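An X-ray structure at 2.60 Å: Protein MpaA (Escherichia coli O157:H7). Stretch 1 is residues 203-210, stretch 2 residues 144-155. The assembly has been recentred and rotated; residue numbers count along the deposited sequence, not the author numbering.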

# COMPACT_ATOMS: atom_id res chain seq x y z
N ASN A 203 15.26 12.98 22.90
CA ASN A 203 14.64 14.30 23.05
C ASN A 203 14.26 14.90 21.70
O ASN A 203 14.26 16.12 21.54
CB ASN A 203 15.57 15.25 23.80
CG ASN A 203 15.63 14.94 25.28
OD1 ASN A 203 15.02 13.97 25.76
ND2 ASN A 203 16.38 15.76 26.02
N LEU A 204 13.91 14.03 20.75
CA LEU A 204 13.36 14.44 19.45
C LEU A 204 11.84 14.48 19.47
O LEU A 204 11.20 13.50 19.87
CB LEU A 204 13.83 13.50 18.35
CG LEU A 204 13.21 13.76 16.97
CD1 LEU A 204 13.53 15.17 16.50
CD2 LEU A 204 13.68 12.72 15.95
N HIS A 205 11.25 15.59 19.04
CA HIS A 205 9.80 15.72 19.05
C HIS A 205 9.15 14.89 17.95
O HIS A 205 9.30 15.22 16.76
CB HIS A 205 9.37 17.18 18.90
CG HIS A 205 7.90 17.40 19.02
ND1 HIS A 205 7.24 18.44 18.38
CD2 HIS A 205 6.94 16.73 19.71
CE1 HIS A 205 5.95 18.39 18.67
NE2 HIS A 205 5.74 17.37 19.47
N CYS A 206 8.44 13.83 18.35
CA CYS A 206 7.65 12.99 17.44
C CYS A 206 6.14 13.18 17.68
O CYS A 206 5.66 13.25 18.83
CB CYS A 206 8.00 11.50 17.60
SG CYS A 206 7.02 10.32 16.55
N ILE A 207 5.41 13.29 16.57
CA ILE A 207 3.97 13.44 16.59
C ILE A 207 3.41 12.34 15.72
O ILE A 207 3.79 12.23 14.55
CB ILE A 207 3.51 14.80 16.01
CG1 ILE A 207 3.76 15.94 16.99
CG2 ILE A 207 2.04 14.78 15.67
CD1 ILE A 207 3.28 17.29 16.45
N THR A 208 2.52 11.51 16.25
CA THR A 208 1.84 10.58 15.35
C THR A 208 0.48 11.17 14.95
O THR A 208 -0.34 11.53 15.80
CB THR A 208 1.68 9.17 15.97
OG1 THR A 208 1.01 9.26 17.23
CG2 THR A 208 3.04 8.53 16.17
N ALA A 209 0.30 11.30 13.65
CA ALA A 209 -0.96 11.75 13.08
C ALA A 209 -1.73 10.55 12.57
O ALA A 209 -1.40 10.01 11.51
CB ALA A 209 -0.71 12.75 11.95
N GLU A 210 -2.77 10.12 13.30
CA GLU A 210 -3.58 8.97 12.88
C GLU A 210 -4.76 9.37 12.00
O GLU A 210 -5.70 10.02 12.46
CB GLU A 210 -4.10 8.20 14.09
CG GLU A 210 -3.02 7.62 14.95
CD GLU A 210 -2.86 6.15 14.72
OE1 GLU A 210 -3.36 5.67 13.69
OE2 GLU A 210 -2.26 5.48 15.59
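Stretch 2, residues 144-155: LIHRIQPAWVVS

Stretch 2 enters in the last turn of a helix that began earlier in the chain, breaks at Gln149, whose positive phi of 45° takes the chain out of helical geometry, and reaches an extended segment that pairs with stretch 1 in parallel. The strand axes come within 4.7 Å, and their N-to-C directions differ by 26° (signed crossing angle -26°), the modest twist expected of neighbouring β-strands.

Asn203, with phi/psi of 56/31°, closes a Schellman motif and makes no contact with stretch 2. Leu204 follows in an extended conformation. Its CA-to-CB bond points sideways, yet the t,p rotamer brings its end closer: CD2 lies 3.5 Å from Val153 CG2, 3.6 Å from Ile145 CG2 and 4.2 Å from Pro150 CG. One methyl thus touches the helix, the connecting loop and the strand, and Leu204 has more area covered by the partner than any other residue of stretch 1.

The backbone ladder begins at His205, whose O accepts a hydrogen bond from Val153 N at 2.8 Å; its CB is 4.1 Å from Trp152 CB. Cys206 pairs with Val153 at a CA-CA distance of 4.7 Å, and Cys206 CA makes a CA-H...O contact with Val153 O at 3.4 Å. Ile207 uses both its polar backbone atoms: Ile207 N donates to Val153 O at 2.9 Å, while Ile207 O accepts from Ser155 N at 2.9 Å with an N-H...O angle of 166°. Bonding to residues on either side of its bridge partner, Val154, is the signature of parallel pairing. Ile207 CB also packs 4.2 Å from Val154 CG2, on the sheet face opposite Cys206, Val153, Thr208 and Ser155.

Thr208 pairs with Ser155 (CA-CA 4.8 Å). Ala209 N then donates to Ser155 O at 3.1 Å, and Ala209 CB meets Val154 CG1 at 4.1 Å. Glu210 makes no contact with stretch 2.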

# COMPACT_ATOMS: atom_id res chain seq x y z
N LEU A 144 19.34 7.41 9.40
CA LEU A 144 18.85 8.56 8.66
C LEU A 144 18.62 9.74 9.60
O LEU A 144 19.13 10.84 9.38
CB LEU A 144 17.56 8.21 7.91
CG LEU A 144 16.87 9.28 7.05
CD1 LEU A 144 17.57 9.46 5.72
CD2 LEU A 144 15.41 8.93 6.84
N ILE A 145 17.86 9.51 10.67
CA ILE A 145 17.49 10.58 11.59
C ILE A 145 18.70 11.10 12.40
O ILE A 145 18.68 12.22 12.89
CB ILE A 145 16.33 10.11 12.53
CG1 ILE A 145 15.15 9.66 11.68
CG2 ILE A 145 15.86 11.23 13.46
CD1 ILE A 145 13.92 9.21 12.46
N HIS A 146 19.77 10.30 12.51
CA HIS A 146 21.02 10.76 13.11
C HIS A 146 21.80 11.63 12.13
O HIS A 146 22.27 12.71 12.48
CB HIS A 146 21.90 9.60 13.57
CG HIS A 146 21.62 9.13 14.97
ND1 HIS A 146 20.94 7.98 15.25
CD2 HIS A 146 21.93 9.69 16.17
CE1 HIS A 146 20.84 7.83 16.56
NE2 HIS A 146 21.43 8.85 17.14
N ARG A 147 21.93 11.15 10.90
CA ARG A 147 22.60 11.90 9.83
C ARG A 147 21.99 13.31 9.65
O ARG A 147 22.71 14.32 9.70
CB ARG A 147 22.53 11.12 8.51
CG ARG A 147 23.33 11.71 7.33
CD ARG A 147 22.83 11.18 5.96
NE ARG A 147 22.70 9.73 5.95
CZ ARG A 147 21.90 9.05 5.11
NH1 ARG A 147 21.17 9.73 4.23
NH2 ARG A 147 21.82 7.71 5.15
N ILE A 148 20.67 13.38 9.47
CA ILE A 148 20.02 14.64 9.08
C ILE A 148 19.64 15.55 10.25
O ILE A 148 19.46 16.76 10.03
CB ILE A 148 18.73 14.38 8.26
CG1 ILE A 148 17.66 13.71 9.11
CG2 ILE A 148 19.04 13.57 7.01
CD1 ILE A 148 16.27 14.09 8.74
N GLN A 149 19.51 14.98 11.45
CA GLN A 149 19.08 15.70 12.67
C GLN A 149 17.86 16.62 12.48
O GLN A 149 17.99 17.85 12.53
CB GLN A 149 20.23 16.54 13.24
CG GLN A 149 21.51 15.79 13.51
CD GLN A 149 22.69 16.75 13.65
OE1 GLN A 149 22.54 17.97 13.51
NE2 GLN A 149 23.87 16.20 13.93
N PRO A 150 16.68 16.03 12.28
CA PRO A 150 15.50 16.86 11.99
C PRO A 150 15.04 17.71 13.17
O PRO A 150 15.37 17.38 14.31
CB PRO A 150 14.43 15.82 11.63
CG PRO A 150 14.85 14.60 12.37
CD PRO A 150 16.35 14.60 12.34
N ALA A 151 14.28 18.76 12.90
CA ALA A 151 13.69 19.59 13.94
C ALA A 151 12.61 18.83 14.71
O ALA A 151 12.38 19.08 15.90
CB ALA A 151 13.12 20.86 13.34
N TRP A 152 11.94 17.93 14.01
CA TRP A 152 10.85 17.12 14.55
C TRP A 152 10.47 16.03 13.55
O TRP A 152 11.05 15.94 12.46
CB TRP A 152 9.65 18.00 14.87
CG TRP A 152 9.33 19.01 13.81
CD1 TRP A 152 9.64 20.34 13.82
CD2 TRP A 152 8.64 18.77 12.58
NE1 TRP A 152 9.18 20.94 12.67
CE2 TRP A 152 8.56 20.00 11.89
CE3 TRP A 152 8.07 17.63 11.99
CZ2 TRP A 152 7.94 20.12 10.65
CZ3 TRP A 152 7.46 17.75 10.76
CH2 TRP A 152 7.40 18.98 10.10
N VAL A 153 9.52 15.18 13.94
CA VAL A 153 9.03 14.12 13.07
C VAL A 153 7.51 14.00 13.16
O VAL A 153 6.98 13.89 14.25
CB VAL A 153 9.67 12.74 13.42
CG1 VAL A 153 9.24 11.64 12.42
CG2 VAL A 153 11.18 12.84 13.47
N VAL A 154 6.82 14.03 12.03
CA VAL A 154 5.41 13.62 11.99
C VAL A 154 5.29 12.25 11.30
O VAL A 154 5.68 12.08 10.14
CB VAL A 154 4.50 14.63 11.26
CG1 VAL A 154 3.12 14.03 11.05
CG2 VAL A 154 4.39 15.94 12.04
N SER A 155 4.76 11.27 12.03
CA SER A 155 4.59 9.92 11.52
C SER A 155 3.11 9.57 11.38
O SER A 155 2.40 9.49 12.37
CB SER A 155 5.29 8.91 12.43
OG SER A 155 4.77 7.62 12.21